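Local coordinates for putative large adhesion protein (Lap) involved in biofilm formation (Marinobacter hydrocarbonoclasticus ATCC 49840, PDB 6M8M), which binds sugar through a calcium ion in the PA14 domain of a large RTX adhesin that is probably involved in biofilm formation, at residues R132-D137 with A185-I190; A114-T119 with I177-Q182; A126-F131 with E164-G169. One frame throughout, in Å; residues are numbered along the deposited sequence.

Contact 1 (R132-D137 with A185-I190); sequences RVRADD and AAQLRI. With CA (calcium ion), chain E; BGC (beta-D-glucopyranose), chain B.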
loop_
_atom_site.group_PDB
_atom_site.type_symbol
_atom_site.label_atom_id
_atom_site.label_comp_id
_atom_site.label_asym_id
_atom_site.label_seq_id
_atom_site.Cartn_x
_atom_site.Cartn_y
_atom_site.Cartn_z
ATOM N N ARG A 132 5.544 -10.806 0.740
ATOM C CA ARG A 132 4.636 -11.363 1.738
ATOM C C ARG A 132 3.977 -10.179 2.428
ATOM O O ARG A 132 4.657 -9.217 2.785
ATOM C CB ARG A 132 5.350 -12.274 2.730
ATOM C CG ARG A 132 4.392 -12.903 3.730
ATOM C CD ARG A 132 5.075 -13.982 4.536
ATOM N NE ARG A 132 6.043 -13.415 5.446
ATOM C CZ ARG A 132 6.763 -14.120 6.312
ATOM N NH1 ARG A 132 6.617 -15.440 6.373
ATOM N NH2 ARG A 132 7.619 -13.507 7.111
ATOM N N VAL A 133 2.660 -10.240 2.597
ATOM C CA VAL A 133 1.883 -9.086 3.048
ATOM C C VAL A 133 0.985 -9.499 4.198
ATOM O O VAL A 133 0.267 -10.496 4.091
ATOM C CB VAL A 133 1.025 -8.496 1.909
ATOM C CG1 VAL A 133 0.237 -7.282 2.405
ATOM C CG2 VAL A 133 1.890 -8.142 0.697
ATOM N N ARG A 134 1.004 -8.726 5.272
ATOM C CA ARG A 134 0.020 -8.844 6.333
ATOM C C ARG A 134 -0.844 -7.586 6.271
ATOM O O ARG A 134 -0.318 -6.466 6.346
ATOM C CB ARG A 134 0.667 -8.969 7.705
ATOM C CG ARG A 134 -0.376 -9.122 8.818
ATOM C CD ARG A 134 0.278 -9.494 10.133
ATOM N NE ARG A 134 -0.684 -9.703 11.210
ATOM C CZ ARG A 134 -1.365 -10.820 11.399
ATOM N NH1 ARG A 134 -1.229 -11.847 10.586
ATOM N NH2 ARG A 134 -2.205 -10.897 12.423
ATOM N N ALA A 135 -2.152 -7.750 6.107
ATOM C CA ALA A 135 -3.012 -6.590 5.936
ATOM C C ALA A 135 -4.412 -6.841 6.472
ATOM O O ALA A 135 -4.899 -7.979 6.522
ATOM C CB ALA A 135 -3.105 -6.204 4.446
ATOM N N ASP A 136 -5.055 -5.732 6.838
ATOM C CA ASP A 136 -6.496 -5.603 7.089
ATOM C C ASP A 136 -6.777 -4.225 6.502
ATOM O O ASP A 136 -6.270 -3.245 7.045
ATOM C CB ASP A 136 -6.757 -5.646 8.594
ATOM C CG ASP A 136 -8.173 -5.260 8.974
ATOM O OD1 ASP A 136 -8.873 -4.620 8.167
ATOM O OD2 ASP A 136 -8.558 -5.577 10.128
ATOM N N ASP A 137 -7.489 -4.095 5.380
ATOM C CA ASP A 137 -8.247 -5.106 4.675
ATOM C C ASP A 137 -7.486 -5.647 3.475
ATOM O O ASP A 137 -6.607 -6.490 3.655
ATOM C CB ASP A 137 -9.612 -4.519 4.290
ATOM C CG ASP A 137 -10.530 -4.435 5.488
ATOM O OD1 ASP A 137 -11.105 -5.489 5.856
ATOM O OD2 ASP A 137 -10.617 -3.339 6.109
ATOM N N ALA A 185 -10.315 -2.190 12.282
ATOM C CA ALA A 185 -8.863 -2.191 12.410
ATOM C C ALA A 185 -8.233 -2.016 11.032
ATOM O O ALA A 185 -8.858 -2.280 10.003
ATOM C CB ALA A 185 -8.378 -3.479 13.068
ATOM N N ALA A 186 -6.976 -1.585 11.017
ATOM C CA ALA A 186 -6.277 -1.362 9.759
ATOM C C ALA A 186 -4.799 -1.639 9.976
ATOM O O ALA A 186 -4.195 -1.111 10.922
ATOM C CB ALA A 186 -6.465 0.078 9.277
ATOM N N GLN A 187 -4.212 -2.425 9.076
ATOM C CA GLN A 187 -2.802 -2.775 9.155
ATOM C C GLN A 187 -2.287 -3.040 7.755
ATOM O O GLN A 187 -3.013 -3.606 6.933
ATOM C CB GLN A 187 -2.596 -4.021 10.025
ATOM C CG GLN A 187 -1.130 -4.414 10.168
ATOM C CD GLN A 187 -0.907 -5.512 11.181
ATOM O OE1 GLN A 187 -1.851 -6.184 11.602
ATOM N NE2 GLN A 187 0.344 -5.709 11.574
ATOM N N LEU A 188 -1.039 -2.661 7.496
ATOM C CA LEU A 188 -0.379 -3.006 6.240
ATOM C C LEU A 188 1.107 -3.191 6.518
ATOM O O LEU A 188 1.810 -2.222 6.821
ATOM C CB LEU A 188 -0.581 -1.944 5.170
ATOM C CG LEU A 188 0.128 -2.206 3.841
ATOM C CD1 LEU A 188 -0.400 -3.459 3.161
ATOM C CD2 LEU A 188 -0.015 -0.998 2.927
ATOM N N ARG A 189 1.603 -4.415 6.363
ATOM C CA ARG A 189 3.025 -4.709 6.493
ATOM C C ARG A 189 3.450 -5.499 5.266
ATOM O O ARG A 189 2.934 -6.595 5.020
ATOM C CB ARG A 189 3.305 -5.517 7.760
ATOM C CG ARG A 189 4.783 -5.805 7.962
ATOM C CD ARG A 189 5.024 -6.742 9.128
ATOM N NE ARG A 189 4.558 -6.167 10.383
ATOM C CZ ARG A 189 3.968 -6.853 11.355
ATOM N NH1 ARG A 189 3.732 -8.155 11.223
ATOM N NH2 ARG A 189 3.579 -6.230 12.457
ATOM N N ILE A 190 4.378 -4.950 4.494
ATOM C CA ILE A 190 4.865 -5.578 3.278
ATOM C C ILE A 190 6.322 -5.967 3.480
ATOM O O ILE A 190 7.146 -5.133 3.882
ATOM C CB ILE A 190 4.708 -4.649 2.061
ATOM C CG1 ILE A 190 3.244 -4.252 1.907
ATOM C CG2 ILE A 190 5.240 -5.316 0.805
ATOM C CD1 ILE A 190 2.947 -3.333 0.752
HETATM CA CA CA E . -10.483 -2.981 8.510
HETATM C C2 BGC B . -11.936 -5.367 10.439
HETATM C C3 BGC B . -11.819 -6.499 11.406
HETATM C C4 BGC B . -12.904 -7.521 11.174
HETATM C C5 BGC B . -12.886 -7.988 9.726
HETATM C C6 BGC B . -13.959 -8.974 9.388
HETATM C C1 BGC B . -11.929 -5.895 9.015
HETATM O O1 BGC B . -12.096 -4.873 8.134
HETATM O O2 BGC B . -10.861 -4.422 10.533
HETATM O O3 BGC B . -11.880 -6.003 12.761
HETATM O O4 BGC B . -12.670 -8.669 11.989
HETATM O O5 BGC B . -13.045 -6.838 8.834
HETATM O O6 BGC B . -15.239 -8.458 9.650
#
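O2 of the bound glucose is gripped where Asp136 and Ala185 meet. The calcium ion binds glucose O2 at 2.5 Å, and Ala185 N donates a hydrogen bond to it. Asp136 OD2 lies 2.6 Å from glucose O2. The other oxygen of this carboxylate, Asp136 OD1, takes the calcium at 2.3 Å. Asp136 OD1 and Ala185 O lie 3.0 Å apart because both bind this ion. Asp137 OD2 is a further ligand and accepts a hydrogen bond from Gln182 N, while Asp137 OD1 lies 2.6 Å from glucose O1. The peptide bond between the two aspartates is cis, as in the DcisD motif of calcium-dependent PA14 lectins from yeast adhesins. Asp181 and Gly183 complete the protein ligands of the site.

Behind the site the strands run antiparallel. Arg134 pairs with Arg189 and Asp136 with Gln187, each pair through two backbone hydrogen bonds. Arg134 and Arg189 point the same way, their guanidinium planes 16° apart. Arg189 NE forms a salt bridge with Asp79, which probably offsets its charge; Arg134 NH1 is hydrogen-bonded to Thr159 OG1. Gln187 NE2 lies 3.3 Å above one face of the Arg189 guanidinium, toward its rim. On the other side of the sheet, Leu188 CD1 reaches Val133 CG1 at 3.9 Å. This apolar side packs on strands 139-143 and 174-181, while strands 158-166 and 79-83 flank the pair within its own sheet.

Contact 2 (A114-T119 with I177-Q182); sequences AIVKLT and IVYWDQ. With CA (calcium ion), chain D; CA (calcium ion), chain E; BGC (beta-D-glucopyranose), chain B.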
loop_
_atom_site.group_PDB
_atom_site.type_symbol
_atom_site.label_atom_id
_atom_site.label_comp_id
_atom_site.label_asym_id
_atom_site.label_seq_id
_atom_site.Cartn_x
_atom_site.Cartn_y
_atom_site.Cartn_z
ATOM N N ALA A 114 -10.819 4.117 3.870
ATOM C CA ALA A 114 -9.594 4.792 3.458
ATOM C C ALA A 114 -8.823 3.922 2.485
ATOM O O ALA A 114 -8.857 2.696 2.560
ATOM C CB ALA A 114 -8.727 5.113 4.669
ATOM N N ILE A 115 -8.093 4.583 1.589
ATOM C CA ILE A 115 -7.304 3.925 0.555
ATOM C C ILE A 115 -5.899 4.503 0.595
ATOM O O ILE A 115 -5.728 5.725 0.722
ATOM C CB ILE A 115 -7.927 4.167 -0.835
ATOM C CG1 ILE A 115 -9.307 3.511 -0.939
ATOM C CG2 ILE A 115 -7.027 3.665 -1.946
ATOM C CD1 ILE A 115 -10.164 4.051 -2.056
ATOM N N VAL A 116 -4.895 3.634 0.445
ATOM C CA VAL A 116 -3.506 4.059 0.299
ATOM C C VAL A 116 -2.970 3.491 -1.003
ATOM O O VAL A 116 -3.191 2.313 -1.316
ATOM C CB VAL A 116 -2.646 3.572 1.481
ATOM C CG1 VAL A 116 -1.179 3.923 1.267
ATOM C CG2 VAL A 116 -3.164 4.138 2.779
ATOM N N LYS A 117 -2.255 4.319 -1.757
ATOM C CA LYS A 117 -1.528 3.886 -2.939
ATOM C C LYS A 117 -0.065 4.224 -2.761
ATOM O O LYS A 117 0.275 5.314 -2.293
ATOM C CB LYS A 117 -2.091 4.569 -4.167
ATOM C CG LYS A 117 -1.370 4.239 -5.446
ATOM C CD LYS A 117 -2.137 4.822 -6.622
ATOM C CE LYS A 117 -1.383 4.691 -7.920
ATOM N NZ LYS A 117 -2.201 5.279 -9.024
ATOM N N LEU A 118 0.790 3.288 -3.115
ATOM C CA LEU A 118 2.233 3.463 -3.054
ATOM C C LEU A 118 2.814 3.123 -4.409
ATOM O O LEU A 118 2.499 2.073 -4.967
ATOM C CB LEU A 118 2.833 2.539 -1.987
ATOM C CG LEU A 118 2.471 2.904 -0.544
ATOM C CD1 LEU A 118 2.552 1.694 0.365
ATOM C CD2 LEU A 118 3.399 3.995 -0.030
ATOM N N THR A 119 3.679 3.986 -4.927
ATOM C CA THR A 119 4.278 3.757 -6.232
ATOM C C THR A 119 5.766 4.088 -6.213
ATOM O O THR A 119 6.237 4.932 -5.451
ATOM C CB THR A 119 3.611 4.560 -7.350
ATOM O OG1 THR A 119 3.594 5.938 -6.989
ATOM C CG2 THR A 119 2.202 4.093 -7.598
ATOM N N ILE A 177 1.195 -0.372 -5.511
ATOM C CA ILE A 177 0.473 -1.020 -4.425
ATOM C C ILE A 177 -0.781 -0.219 -4.161
ATOM O O ILE A 177 -0.708 1.007 -4.000
ATOM C CB ILE A 177 1.334 -1.066 -3.153
ATOM C CG1 ILE A 177 2.616 -1.857 -3.416
ATOM C CG2 ILE A 177 0.553 -1.629 -1.977
ATOM C CD1 ILE A 177 3.738 -1.499 -2.500
ATOM N N VAL A 178 -1.918 -0.898 -4.089
ATOM C CA VAL A 178 -3.131 -0.281 -3.563
ATOM C C VAL A 178 -3.577 -1.105 -2.362
ATOM O O VAL A 178 -3.402 -2.329 -2.330
ATOM C CB VAL A 178 -4.257 -0.119 -4.601
ATOM C CG1 VAL A 178 -3.792 0.741 -5.772
ATOM C CG2 VAL A 178 -4.767 -1.456 -5.063
ATOM N N TYR A 179 -4.155 -0.430 -1.381
ATOM C CA TYR A 179 -4.520 -1.008 -0.092
ATOM C C TYR A 179 -5.745 -0.249 0.391
ATOM O O TYR A 179 -5.877 0.953 0.120
ATOM C CB TYR A 179 -3.347 -0.886 0.935
ATOM C CG TYR A 179 -3.832 -0.905 2.354
ATOM C CD1 TYR A 179 -4.091 -2.094 3.014
ATOM C CD2 TYR A 179 -4.125 0.279 3.007
ATOM C CE1 TYR A 179 -4.608 -2.105 4.300
ATOM C CE2 TYR A 179 -4.647 0.284 4.277
ATOM C CZ TYR A 179 -4.901 -0.906 4.916
ATOM O OH TYR A 179 -5.454 -0.850 6.160
ATOM N N TRP A 180 -6.631 -0.924 1.125
ATOM C CA TRP A 180 -7.744 -0.207 1.734
ATOM C C TRP A 180 -8.113 -0.753 3.096
ATOM O O TRP A 180 -7.838 -1.911 3.443
ATOM C CB TRP A 180 -8.977 -0.215 0.831
ATOM C CG TRP A 180 -9.689 -1.529 0.719
ATOM C CD1 TRP A 180 -10.733 -1.952 1.465
ATOM C CD2 TRP A 180 -9.425 -2.568 -0.226
ATOM N NE1 TRP A 180 -11.139 -3.194 1.057
ATOM C CE2 TRP A 180 -10.353 -3.596 0.016
ATOM C CE3 TRP A 180 -8.485 -2.734 -1.254
ATOM C CZ2 TRP A 180 -10.393 -4.768 -0.743
ATOM C CZ3 TRP A 180 -8.525 -3.896 -2.009
ATOM C CH2 TRP A 180 -9.472 -4.898 -1.746
ATOM N N ASP A 181 -8.766 0.130 3.849
ATOM C CA ASP A 181 -9.486 -0.213 5.061
ATOM C C ASP A 181 -10.966 0.071 4.838
ATOM O O ASP A 181 -11.345 1.210 4.532
ATOM C CB ASP A 181 -8.989 0.599 6.261
ATOM C CG ASP A 181 -9.814 0.327 7.495
ATOM O OD1 ASP A 181 -10.172 -0.848 7.683
ATOM O OD2 ASP A 181 -10.126 1.278 8.247
ATOM N N GLN A 182 -11.801 -0.959 4.984
ATOM C CA GLN A 182 -13.250 -0.795 4.945
ATOM C C GLN A 182 -13.803 -0.249 6.250
ATOM O O GLN A 182 -14.973 0.164 6.292
ATOM C CB GLN A 182 -13.934 -2.137 4.642
ATOM C CG GLN A 182 -13.807 -3.208 5.714
ATOM C CD GLN A 182 -15.061 -3.456 6.538
ATOM O OE1 GLN A 182 -16.200 -3.178 6.133
ATOM N NE2 GLN A 182 -14.852 -4.017 7.710
HETATM CA CA CA D . -16.860 0.853 5.091
HETATM CA CA CA E . -10.483 -2.981 8.510
HETATM C C2 BGC B . -11.936 -5.367 10.439
HETATM C C3 BGC B . -11.819 -6.499 11.406
HETATM C C4 BGC B . -12.904 -7.521 11.174
HETATM C C5 BGC B . -12.886 -7.988 9.726
HETATM C C6 BGC B . -13.959 -8.974 9.388
HETATM C C1 BGC B . -11.929 -5.895 9.015
HETATM O O1 BGC B . -12.096 -4.873 8.134
HETATM O O2 BGC B . -10.861 -4.422 10.533
HETATM O O3 BGC B . -11.880 -6.003 12.761
HETATM O O4 BGC B . -12.670 -8.669 11.989
HETATM O O5 BGC B . -13.045 -6.838 8.834
HETATM O O6 BGC B . -15.239 -8.458 9.650
HETATM O O HOH W 1 -17.763 -1.004 6.433
#
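Ala114 to Leu118 pair with Ile177 to Asp181 as antiparallel neighbours in one sheet of the PA14 beta-sandwich. Six backbone hydrogen bonds join them, five fairly straight; Tyr179 N to Val116 O is bent to 133° at the hydrogen.

The tight part is the face of Val116, Leu118, Ile177 and Tyr179. Val116 CB meets the Tyr179 ring edge at CD2, 3.9 Å away and near its plane. Leu118 CB and Ile177 CB stand 4.1 Å apart. This face packs against strand 186-194 of the second sheet.

On the reverse side Ile115 CG1 touches Trp180 CB at 4.1 Å. Trp180 CG stands between backbone N and carbonyl carbon (chi1 72°), and the indole leads away from the 114-119 strand. Its NE1 bonds Asn154. Helix 57-66 covers this part. Lys117, opposite Val178, is the looser, solvent side: its extended chain leads away, partly exposed.

The strand end serves two calcium ions. Asp181 OD1 binds the one that holds glucose, while its OD2 accepts a hydrogen bond from Leu87 N. Gln182 O binds the other at 2.3 Å, and a water on it donates to Gln182 OE1. Gln182 NE2 gives glucose O1 a nearly straight hydrogen bond of 2.9 Å.

Contact 3 (A126-F131 with E164-G169); sequences AGTYQF and EFTLTG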
loop_
_atom_site.group_PDB
_atom_site.type_symbol
_atom_site.label_atom_id
_atom_site.label_comp_id
_atom_site.label_asym_id
_atom_site.label_seq_id
_atom_site.Cartn_x
_atom_site.Cartn_y
_atom_site.Cartn_z
ATOM N N ALA A 126 18.775 -7.748 -11.587
ATOM C CA ALA A 126 18.090 -8.892 -12.178
ATOM C C ALA A 126 17.927 -10.002 -11.147
ATOM O O ALA A 126 18.861 -10.332 -10.422
ATOM C CB ALA A 126 18.887 -9.414 -13.378
ATOM N N GLY A 127 16.740 -10.580 -11.080
ATOM C CA GLY A 127 16.502 -11.625 -10.106
ATOM C C GLY A 127 15.044 -11.992 -10.006
ATOM O O GLY A 127 14.192 -11.483 -10.735
ATOM N N THR A 128 14.802 -12.915 -9.086
ATOM C CA THR A 128 13.493 -13.478 -8.787
ATOM C C THR A 128 13.189 -13.141 -7.338
ATOM O O THR A 128 14.002 -13.413 -6.452
ATOM C CB THR A 128 13.495 -14.990 -9.005
ATOM O OG1 THR A 128 13.927 -15.254 -10.351
ATOM C CG2 THR A 128 12.131 -15.576 -8.732
ATOM N N TYR A 129 12.051 -12.497 -7.117
ATOM C CA TYR A 129 11.698 -11.906 -5.839
ATOM C C TYR A 129 10.279 -12.309 -5.465
ATOM O O TYR A 129 9.543 -12.897 -6.256
ATOM C CB TYR A 129 11.833 -10.375 -5.911
ATOM C CG TYR A 129 13.232 -9.923 -6.286
ATOM C CD1 TYR A 129 14.207 -9.769 -5.317
ATOM C CD2 TYR A 129 13.577 -9.672 -7.608
ATOM C CE1 TYR A 129 15.490 -9.374 -5.655
ATOM C CE2 TYR A 129 14.863 -9.276 -7.948
ATOM C CZ TYR A 129 15.813 -9.139 -6.971
ATOM O OH TYR A 129 17.111 -8.732 -7.281
ATOM N N GLN A 130 9.873 -11.961 -4.247
ATOM C CA GLN A 130 8.581 -12.387 -3.730
ATOM C C GLN A 130 8.192 -11.505 -2.559
ATOM O O GLN A 130 8.996 -11.275 -1.655
ATOM C CB GLN A 130 8.668 -13.844 -3.280
ATOM C CG GLN A 130 7.386 -14.444 -2.772
ATOM C CD GLN A 130 7.582 -15.891 -2.379
ATOM O OE1 GLN A 130 8.596 -16.242 -1.789
ATOM N NE2 GLN A 130 6.631 -16.741 -2.722
ATOM N N PHE A 131 6.942 -11.046 -2.567
ATOM C CA PHE A 131 6.379 -10.296 -1.459
ATOM C C PHE A 131 5.604 -11.215 -0.520
ATOM O O PHE A 131 5.029 -12.225 -0.931
ATOM C CB PHE A 131 5.410 -9.230 -1.971
ATOM C CG PHE A 131 6.057 -8.066 -2.662
ATOM C CD1 PHE A 131 6.585 -7.024 -1.933
ATOM C CD2 PHE A 131 6.079 -7.990 -4.046
ATOM C CE1 PHE A 131 7.155 -5.931 -2.583
ATOM C CE2 PHE A 131 6.643 -6.901 -4.689
ATOM C CZ PHE A 131 7.175 -5.870 -3.957
ATOM N N GLU A 164 6.251 -15.676 -6.734
ATOM C CA GLU A 164 7.575 -15.317 -7.211
ATOM C C GLU A 164 7.441 -14.591 -8.540
ATOM O O GLU A 164 6.578 -14.925 -9.361
ATOM C CB GLU A 164 8.451 -16.560 -7.347
ATOM C CG GLU A 164 8.768 -17.208 -6.004
ATOM C CD GLU A 164 9.595 -18.476 -6.108
ATOM O OE1 GLU A 164 10.277 -18.826 -5.129
ATOM O OE2 GLU A 164 9.550 -19.134 -7.159
ATOM N N PHE A 165 8.265 -13.571 -8.738
ATOM C CA PHE A 165 8.284 -12.841 -9.994
ATOM C C PHE A 165 9.733 -12.602 -10.379
ATOM O O PHE A 165 10.582 -12.372 -9.517
ATOM C CB PHE A 165 7.484 -11.525 -9.923
ATOM C CG PHE A 165 7.980 -10.545 -8.905
ATOM C CD1 PHE A 165 7.565 -10.626 -7.585
ATOM C CD2 PHE A 165 8.815 -9.504 -9.267
ATOM C CE1 PHE A 165 8.003 -9.719 -6.653
ATOM C CE2 PHE A 165 9.251 -8.586 -8.319
ATOM C CZ PHE A 165 8.839 -8.694 -7.020
ATOM N N THR A 166 10.003 -12.651 -11.671
ATOM C CA THR A 166 11.338 -12.378 -12.200
ATOM C C THR A 166 11.275 -11.078 -12.973
ATOM O O THR A 166 10.391 -10.882 -13.808
ATOM C CB THR A 166 11.803 -13.544 -13.072
ATOM O OG1 THR A 166 11.891 -14.713 -12.240
ATOM C CG2 THR A 166 13.146 -13.266 -13.699
ATOM N N LEU A 167 12.187 -10.174 -12.673
ATOM C CA LEU A 167 12.175 -8.887 -13.359
ATOM C C LEU A 167 12.364 -9.109 -14.852
ATOM O O LEU A 167 13.148 -9.956 -15.274
ATOM C CB LEU A 167 13.261 -7.985 -12.794
ATOM C CG LEU A 167 13.167 -7.713 -11.291
ATOM C CD1 LEU A 167 14.343 -6.855 -10.828
ATOM C CD2 LEU A 167 11.862 -7.049 -10.918
ATOM N N THR A 168 11.607 -8.359 -15.647
ATOM C CA THR A 168 11.540 -8.559 -17.091
ATOM C C THR A 168 11.723 -7.228 -17.803
ATOM O O THR A 168 11.161 -6.210 -17.388
ATOM C CB THR A 168 10.184 -9.197 -17.464
ATOM O OG1 THR A 168 10.047 -10.461 -16.793
ATOM C CG2 THR A 168 10.077 -9.427 -18.958
ATOM N N GLY A 169 12.516 -7.245 -18.881
ATOM C CA GLY A 169 12.922 -6.019 -19.541
ATOM C C GLY A 169 14.024 -5.310 -18.776
ATOM O O GLY A 169 14.503 -5.765 -17.737
HETATM O O HOH W 2 15.507 -10.402 -13.860
HETATM O O HOH W 3 10.916 -17.166 -3.052
#
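This is a short antiparallel strand pairing, between the start of strand 128-136 and the end of strand 158-166, at the end of the sandwich remote from the sugar. Tyr129 and Phe165 form the hydrogen-bonded pair, with Tyr129 N to Phe165 O at 2.8 Å and Phe165 N back to Tyr129 O. One more backbone bond, Leu167 N to Gly127 O, carries the pairing past the strand ends. A water then joins Gly127 N to Leu167 O.

The inner side is aromatic. Phe165 has chi1 at 60°, which puts CG between its own backbone N and carbonyl carbon and brings the ring against the 126-131 segment. Tyr129 CB lies over one face of that ring, 4.1 Å from its centroid, in a CH-pi contact. Leu167 CD2 sits at the ring edge, in plane, and Leu167 CD1 meets Tyr129 CE2 at 3.8 Å. The Phe131 ring is near parallel to Phe165, at 15°, but slid so far that the rings barely overlap; their centroids are 5.6 Å apart. Strands 139-143 and 146-151 pack on both phenylalanines, and Phe202 meets Phe131 edge-to-face.

The outer side is polar. Thr128 OG1 and Thr166 OG1 share a hydrogen bond of 2.8 Å. A water donates to both Gln130 OE1 and Glu164 OE1. The buried Gln130 amide is further satisfied by Arg193 at OE1 and Gly162 O at NE2. The pairing thus joins two chemistries: buried rings of Tyr129, Phe131 and Phe165 with Leu167 at their margin, and threonine hydroxyls and the Glu164 carboxylate toward the surface.

Contacts 1 and 2 lie on facing sheets, with centres about 10 Å apart, and meet at the sugar site. Both supply ligands to the same calcium ion and both touch the glucose. A hydrogen bond between Tyr179 OH and Asp136 O, 2.7 Å long, ties them directly. Contact 3 shares strand 128-136 with contact 1, but its centre is about 22 Å from that of contact 1. They touch where Ile190 CG2 packs on Phe131 CD1 at 3.5 Å. Contacts 2 and 3 do not touch; their nearest atoms are about 6 Å apart. Strand 128-136 thus runs from the aromatic end of the sandwich to the calcium-bound glucose.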